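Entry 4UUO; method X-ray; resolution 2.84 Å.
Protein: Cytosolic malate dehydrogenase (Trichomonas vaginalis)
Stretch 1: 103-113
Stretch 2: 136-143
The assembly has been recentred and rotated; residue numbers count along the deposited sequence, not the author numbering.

Stretch 1 (103-113) NGGIFTVQGKA
Stretch 2, residues 136-143: LIAQASAP

Residues 103-113 are helical throughout, within a helix that extends beyond both ends of the stretch. Phi/psi values stay near -70/-40, with Phe 107 at -86/-15. Residues 136-139 belong to a second helix, which begins earlier in the chain. A type I beta turn runs from Gln 139 to Ala 142, with Ala 140 at -77/-7 and Ser 141 at -102/-9. Ala 142 is extended, at -112/92.

The two stretches run in the same general direction. The closest CA pair is Gly 111 and Ala 138, 3.6 Å apart. Lys 112 CA lies 5.0 Å from Ala 142 CA. Gly 111 permits this approach, because an ideal CB there would sit 2.3 Å from Ala 138 O, a clash. Two CA-H...O contacts cross the gap. Ala 138 CA lies 3.3 Å from Phe 107 O, and Gly 111 CA lies 3.4 Å from Ala 138 O. Each carbonyl also serves its own stretch: Gly 111 N bonds Phe 107 O at 2.8 Å, and Ser 141 N bonds Ala 138 O at 3.0 Å.

Ile 137 points toward the first helix with chi1 and chi2 both m. Its CG2 lies 3.5 Å from Gly 104 O and 4.0 Å from Thr 108 CB. Its CB packs 4.1 Å from Phe 107 CB. Phe 107 has chi1 m and chi2 -88°; its CB points toward the second stretch, but the ring leads away. Ala 138 CB meets the ring edge, 4.4 Å from Phe 107 CD1. These apolar contacts join buried residues and need no polar partners.

One hydrogen bond joins the stretches. Thr 108 OG1 (chi1 t) donates to Ser 141 OG (chi1 m) at 2.9 Å. Ser 141 OG donates to Ile 137 O at 2.9 Å, so the serine hydroxyl links the two helices.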

# COMPACT_ATOMS: atom_id res chain seq x y z
N ASN A 103 -1.97 -9.36 -26.01
CA ASN A 103 -1.96 -8.00 -25.47
C ASN A 103 -2.41 -6.99 -26.50
O ASN A 103 -2.98 -5.95 -26.14
CB ASN A 103 -0.56 -7.65 -24.96
CG ASN A 103 -0.25 -8.33 -23.65
OD1 ASN A 103 -0.72 -7.91 -22.60
ND2 ASN A 103 0.54 -9.41 -23.70
N GLY A 104 -2.16 -7.29 -27.76
CA GLY A 104 -2.62 -6.45 -28.86
C GLY A 104 -4.13 -6.29 -28.83
O GLY A 104 -4.64 -5.17 -28.96
N GLY A 105 -4.86 -7.39 -28.65
CA GLY A 105 -6.30 -7.33 -28.58
C GLY A 105 -6.78 -6.54 -27.39
O GLY A 105 -7.71 -5.73 -27.50
N ILE A 106 -6.15 -6.76 -26.24
CA ILE A 106 -6.48 -6.01 -25.03
C ILE A 106 -6.29 -4.51 -25.22
O ILE A 106 -7.18 -3.72 -24.91
CB ILE A 106 -5.62 -6.47 -23.84
CG1 ILE A 106 -5.94 -7.92 -23.49
CG2 ILE A 106 -5.83 -5.57 -22.64
CD1 ILE A 106 -5.04 -8.50 -22.42
N PHE A 107 -5.13 -4.11 -25.74
CA PHE A 107 -4.80 -2.69 -25.79
C PHE A 107 -5.34 -1.95 -27.03
O PHE A 107 -5.37 -0.72 -27.04
CB PHE A 107 -3.28 -2.52 -25.70
CG PHE A 107 -2.77 -2.59 -24.29
CD1 PHE A 107 -2.72 -1.46 -23.49
CD2 PHE A 107 -2.37 -3.81 -23.75
CE1 PHE A 107 -2.26 -1.53 -22.19
CE2 PHE A 107 -1.92 -3.88 -22.44
CZ PHE A 107 -1.86 -2.74 -21.66
N THR A 108 -5.78 -2.68 -28.05
CA THR A 108 -6.42 -2.01 -29.17
C THR A 108 -7.82 -1.61 -28.73
O THR A 108 -8.33 -0.55 -29.09
CB THR A 108 -6.48 -2.89 -30.45
OG1 THR A 108 -7.06 -2.14 -31.52
CG2 THR A 108 -7.30 -4.15 -30.24
N VAL A 109 -8.42 -2.46 -27.90
CA VAL A 109 -9.73 -2.22 -27.32
C VAL A 109 -9.67 -1.04 -26.34
O VAL A 109 -10.51 -0.14 -26.40
CB VAL A 109 -10.25 -3.48 -26.60
CG1 VAL A 109 -11.36 -3.13 -25.62
CG2 VAL A 109 -10.71 -4.51 -27.62
N GLN A 110 -8.67 -1.05 -25.47
CA GLN A 110 -8.50 0.01 -24.47
C GLN A 110 -8.01 1.32 -25.08
O GLN A 110 -8.34 2.40 -24.59
CB GLN A 110 -7.53 -0.44 -23.38
CG GLN A 110 -8.07 -1.59 -22.55
CD GLN A 110 -7.26 -1.86 -21.31
OE1 GLN A 110 -6.20 -1.26 -21.10
NE2 GLN A 110 -7.74 -2.77 -20.47
N GLY A 111 -7.22 1.22 -26.15
CA GLY A 111 -6.76 2.40 -26.86
C GLY A 111 -7.94 3.13 -27.46
O GLY A 111 -8.01 4.36 -27.42
N LYS A 112 -8.89 2.38 -28.01
CA LYS A 112 -10.09 2.96 -28.59
C LYS A 112 -11.10 3.34 -27.50
O LYS A 112 -11.85 4.30 -27.66
CB LYS A 112 -10.72 1.99 -29.59
CG LYS A 112 -11.87 2.58 -30.39
CD LYS A 112 -12.58 1.52 -31.21
CE LYS A 112 -13.99 1.97 -31.57
NZ LYS A 112 -14.02 3.32 -32.20
N ALA A 113 -11.11 2.59 -26.40
CA ALA A 113 -11.96 2.92 -25.26
C ALA A 113 -11.61 4.30 -24.72
O ALA A 113 -12.49 5.14 -24.50
CB ALA A 113 -11.81 1.87 -24.16
N LEU A 136 2.02 1.52 -27.70
CA LEU A 136 1.99 1.84 -29.12
C LEU A 136 0.73 1.28 -29.80
O LEU A 136 0.23 1.85 -30.76
CB LEU A 136 3.25 1.30 -29.82
CG LEU A 136 3.49 1.86 -31.23
CD1 LEU A 136 3.97 3.30 -31.15
CD2 LEU A 136 4.48 1.00 -32.03
N ILE A 137 0.24 0.15 -29.29
CA ILE A 137 -0.98 -0.45 -29.80
C ILE A 137 -2.17 0.44 -29.46
O ILE A 137 -3.02 0.72 -30.31
CB ILE A 137 -1.24 -1.86 -29.21
CG1 ILE A 137 -0.03 -2.79 -29.44
CG2 ILE A 137 -2.52 -2.45 -29.77
CD1 ILE A 137 0.47 -2.81 -30.85
N ALA A 138 -2.22 0.87 -28.20
CA ALA A 138 -3.30 1.72 -27.73
C ALA A 138 -3.30 3.04 -28.48
O ALA A 138 -4.35 3.49 -28.97
CB ALA A 138 -3.17 1.96 -26.24
N GLN A 139 -2.13 3.65 -28.59
CA GLN A 139 -2.00 4.92 -29.30
C GLN A 139 -2.50 4.83 -30.74
O GLN A 139 -3.15 5.74 -31.24
CB GLN A 139 -0.54 5.39 -29.29
CG GLN A 139 -0.29 6.51 -30.28
CD GLN A 139 1.07 7.16 -30.11
OE1 GLN A 139 1.18 8.38 -30.08
NE2 GLN A 139 2.11 6.34 -30.02
N ALA A 140 -2.20 3.71 -31.39
CA ALA A 140 -2.53 3.50 -32.80
C ALA A 140 -4.01 3.19 -33.00
O ALA A 140 -4.49 3.11 -34.13
CB ALA A 140 -1.68 2.39 -33.39
N SER A 141 -4.72 2.99 -31.90
CA SER A 141 -6.15 2.69 -31.95
C SER A 141 -6.97 3.94 -31.62
O SER A 141 -8.19 3.95 -31.79
CB SER A 141 -6.49 1.56 -30.99
OG SER A 141 -5.70 0.41 -31.24
N ALA A 142 -6.29 4.99 -31.17
CA ALA A 142 -6.95 6.22 -30.76
C ALA A 142 -6.63 7.38 -31.70
O ALA A 142 -5.64 8.09 -31.49
CB ALA A 142 -6.55 6.57 -29.34
N PRO A 143 -7.46 7.58 -32.74
CA PRO A 143 -7.21 8.60 -33.77
C PRO A 143 -7.40 10.05 -33.30
O PRO A 143 -6.84 10.96 -33.90
CB PRO A 143 -8.25 8.26 -34.87
CG PRO A 143 -8.77 6.90 -34.53
CD PRO A 143 -8.66 6.78 -33.04